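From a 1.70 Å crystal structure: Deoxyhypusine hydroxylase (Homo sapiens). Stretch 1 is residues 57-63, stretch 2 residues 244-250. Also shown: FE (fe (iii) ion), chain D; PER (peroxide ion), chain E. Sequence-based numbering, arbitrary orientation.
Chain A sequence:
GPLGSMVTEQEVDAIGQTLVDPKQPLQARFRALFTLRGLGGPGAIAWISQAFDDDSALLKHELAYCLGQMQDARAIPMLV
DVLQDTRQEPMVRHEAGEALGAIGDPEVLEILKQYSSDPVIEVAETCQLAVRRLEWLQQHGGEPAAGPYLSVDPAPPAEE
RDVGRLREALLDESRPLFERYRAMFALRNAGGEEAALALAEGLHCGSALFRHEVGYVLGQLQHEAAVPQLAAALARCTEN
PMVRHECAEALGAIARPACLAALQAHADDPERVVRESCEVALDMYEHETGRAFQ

Stretch 1 57-63: ALLKHEL
Stretch 2 244-250: RHECAEA

Both stretches are helical throughout. Residues 57-63 have phi between -54° and -72° and psi between -29° and -53°. Residues 244-250 keep to phi -58° to -67° and psi -37° to -45°. Regular i to i+4 hydrogen bonds hold each helix. In the first, His-61 N donates to Ala-57 O at 2.9 Å, Glu-62 N to Leu-58 O at 3.2 Å and Leu-63 N to Leu-59 O at 3.0 Å. In the second, Ala-248 N donates to Arg-244 O, Glu-249 N to His-245 O and Ala-250 N to Glu-246 O, each at 2.9 Å.

The helix axes cross at -75° and come no nearer than 12.9 Å. The closest CA atoms are Leu-58 CA and His-245 CA, 8.5 Å apart. Such a wide gap leaves the contact to side chains, and only 149 Å² is buried between the stretches, both sides summed. No hydrogen bond passes directly from one stretch to the other. Iron and water link the two stretches, and direct side-chain packing adds to the contact.

The Fe(III) ion is bound from both helices. His-61 NE2 lies 2.3 Å from FE, His-245 NE2 2.2 Å and Glu-246 OE1 2.1 Å. Peroxide O2 at 2.2 Å from FE, water 2 at 2.2 Å and water 3 at 2.4 Å bring the ligand atoms to six. His-61 NE2 and His-245 NE2 are 3.3 Å apart because both bind the metal; they are not hydrogen-bonded. The two imidazole planes stand at 84°, with centroids 4.9 Å apart, in an oblique arrangement.

Both histidines point toward the other stretch from CA to CB. His-61 has chi1 107° and chi2 -63°; His-245 has chi1 129° and chi2 79°. Both chi1 values lie between wells. The His-61 ring is also anchored within its own helix: His-61 ND1 donates to Leu-58 O at 2.7 Å, with an angle of 163°. This leaves NE2 for the iron. His-245 ND1 is hydrogen-bonded elsewhere in the structure.

Glu-246 starts sideways, with chi1 -146°, chi2 62° and chi3 57°, but its end comes nearer the other stretch. Water 2 donates to Glu-246 OE2 at 2.7 Å, so this carboxylate meets both the metal and one of its water ligands. Peroxide O2 is 3.0 Å from Glu-246 OE1, and peroxide O1 is 3.1 Å from His-61 CD2.

Leu-58 also starts sideways. The t, p rotamer (chi1 -179°, chi2 67°) brings Leu-58 CD1 to 3.4 Å from His-245 CE1, a packing contact beside the metal site.

Two acidic groups meet at Glu-62 OE1 and Glu-249 OE2, 3.3 Å apart. Both atoms are acceptors of like charge, so this is no hydrogen bond. Water 1 bridges the pair: it donates to Glu-249 OE1 at 2.8 Å and, weakly, to Glu-62 OE2 at 2.8 Å. Glu-62 has chi1 -141°, chi2 74° and chi3 51°. Glu-249 points toward stretch 1, with chi1 -85° (m), chi2 -145° and chi3 12°.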

# COMPACT_ATOMS: atom_id res chain seq x y z
N ALA A 57 8.86 -5.40 9.55
CA ALA A 57 8.14 -4.10 9.22
C ALA A 57 7.32 -4.27 7.94
O ALA A 57 6.18 -3.74 7.84
CB ALA A 57 9.12 -2.95 9.01
N LEU A 58 7.88 -4.98 6.96
CA LEU A 58 7.17 -5.34 5.71
C LEU A 58 5.84 -6.05 6.02
O LEU A 58 4.76 -5.60 5.60
CB LEU A 58 7.99 -6.23 4.79
CG LEU A 58 7.26 -6.56 3.50
CD1 LEU A 58 7.07 -5.33 2.62
CD2 LEU A 58 8.00 -7.60 2.65
N LEU A 59 5.91 -7.09 6.84
CA LEU A 59 4.67 -7.80 7.14
C LEU A 59 3.71 -6.88 7.89
O LEU A 59 2.56 -6.76 7.54
CB LEU A 59 4.95 -9.09 7.92
CG LEU A 59 3.69 -9.90 8.22
CD1 LEU A 59 2.94 -10.41 7.02
CD2 LEU A 59 4.13 -11.09 9.13
N LYS A 60 4.20 -6.16 8.91
CA LYS A 60 3.31 -5.35 9.75
C LYS A 60 2.57 -4.24 8.99
O LYS A 60 1.39 -3.99 9.22
CB LYS A 60 4.07 -4.72 10.89
CG LYS A 60 4.44 -5.68 12.02
CD LYS A 60 5.02 -4.93 13.22
CE LYS A 60 6.40 -4.40 12.94
NZ LYS A 60 7.10 -3.88 14.13
N HIS A 61 3.25 -3.63 8.06
CA HIS A 61 2.63 -2.59 7.25
C HIS A 61 1.62 -3.17 6.26
O HIS A 61 0.57 -2.54 6.01
CB HIS A 61 3.70 -1.69 6.64
CG HIS A 61 3.91 -1.89 5.17
ND1 HIS A 61 4.35 -3.07 4.63
CD2 HIS A 61 3.66 -1.04 4.14
CE1 HIS A 61 4.46 -2.91 3.31
NE2 HIS A 61 4.00 -1.70 2.99
N GLU A 62 1.82 -4.42 5.82
CA GLU A 62 0.80 -5.11 4.95
C GLU A 62 -0.49 -5.42 5.79
O GLU A 62 -1.64 -5.39 5.30
CB GLU A 62 1.39 -6.36 4.39
CG GLU A 62 1.04 -6.70 2.96
CD GLU A 62 1.77 -5.80 1.97
OE1 GLU A 62 3.01 -5.65 2.06
OE2 GLU A 62 1.06 -5.14 1.21
N LEU A 63 -0.26 -5.75 7.04
CA LEU A 63 -1.39 -5.98 7.94
C LEU A 63 -2.23 -4.76 7.94
O LEU A 63 -3.48 -4.81 7.91
CB LEU A 63 -0.97 -6.27 9.36
CG LEU A 63 0.05 -7.40 9.60
CD1 LEU A 63 0.44 -7.39 11.04
CD2 LEU A 63 -0.55 -8.71 9.23
N ARG A 244 12.15 2.08 -2.11
CA ARG A 244 12.78 0.96 -2.80
C ARG A 244 11.95 -0.32 -2.66
O ARG A 244 11.77 -1.07 -3.63
CB ARG A 244 14.19 0.74 -2.34
CG ARG A 244 15.16 1.93 -2.52
CD ARG A 244 16.50 1.66 -1.80
NE ARG A 244 17.10 0.54 -2.49
CZ ARG A 244 17.86 -0.39 -1.93
NH1 ARG A 244 18.11 -0.41 -0.63
NH2 ARG A 244 18.24 -1.36 -2.70
N HIS A 245 11.41 -0.55 -1.48
CA HIS A 245 10.46 -1.70 -1.29
C HIS A 245 9.24 -1.64 -2.20
O HIS A 245 8.85 -2.67 -2.80
CB HIS A 245 10.02 -1.83 0.17
CG HIS A 245 8.56 -1.92 0.34
ND1 HIS A 245 7.87 -3.09 0.12
CD2 HIS A 245 7.65 -1.02 0.79
CE1 HIS A 245 6.59 -2.87 0.31
NE2 HIS A 245 6.43 -1.66 0.80
N GLU A 246 8.63 -0.45 -2.38
CA GLU A 246 7.46 -0.34 -3.19
C GLU A 246 7.77 -0.61 -4.66
O GLU A 246 6.98 -1.27 -5.35
CB GLU A 246 6.81 1.06 -2.97
CG GLU A 246 5.31 1.04 -3.04
CD GLU A 246 4.67 0.18 -1.99
OE1 GLU A 246 4.89 0.39 -0.80
OE2 GLU A 246 3.96 -0.75 -2.41
N CYS A 247 8.94 -0.15 -5.08
CA CYS A 247 9.49 -0.37 -6.43
C CYS A 247 9.74 -1.87 -6.66
O CYS A 247 9.37 -2.41 -7.68
CB CYS A 247 10.71 0.49 -6.68
SG CYS A 247 10.26 2.22 -6.91
N ALA A 248 10.25 -2.55 -5.64
CA ALA A 248 10.49 -3.96 -5.73
C ALA A 248 9.14 -4.72 -5.88
O ALA A 248 8.99 -5.66 -6.70
CB ALA A 248 11.22 -4.43 -4.50
N GLU A 249 8.15 -4.35 -5.06
CA GLU A 249 6.82 -4.93 -5.17
C GLU A 249 6.24 -4.72 -6.54
O GLU A 249 5.65 -5.65 -7.07
CB GLU A 249 5.85 -4.33 -4.14
CG GLU A 249 5.87 -4.95 -2.77
CD GLU A 249 4.47 -4.98 -2.09
OE1 GLU A 249 3.38 -4.75 -2.69
OE2 GLU A 249 4.47 -5.26 -0.91
N ALA A 250 6.38 -3.50 -7.09
CA ALA A 250 5.89 -3.22 -8.46
C ALA A 250 6.52 -4.12 -9.51
O ALA A 250 5.84 -4.69 -10.38
CB ALA A 250 6.06 -1.75 -8.78
FE FE D . 4.56 -0.52 1.06
O1 PER E . 4.55 1.64 2.78
O2 PER E . 5.74 1.04 2.02
O HOH W 1 1.68 -6.38 -1.22
O HOH W 2 3.43 -1.99 -0.06
O HOH W 3 2.53 0.72 0.95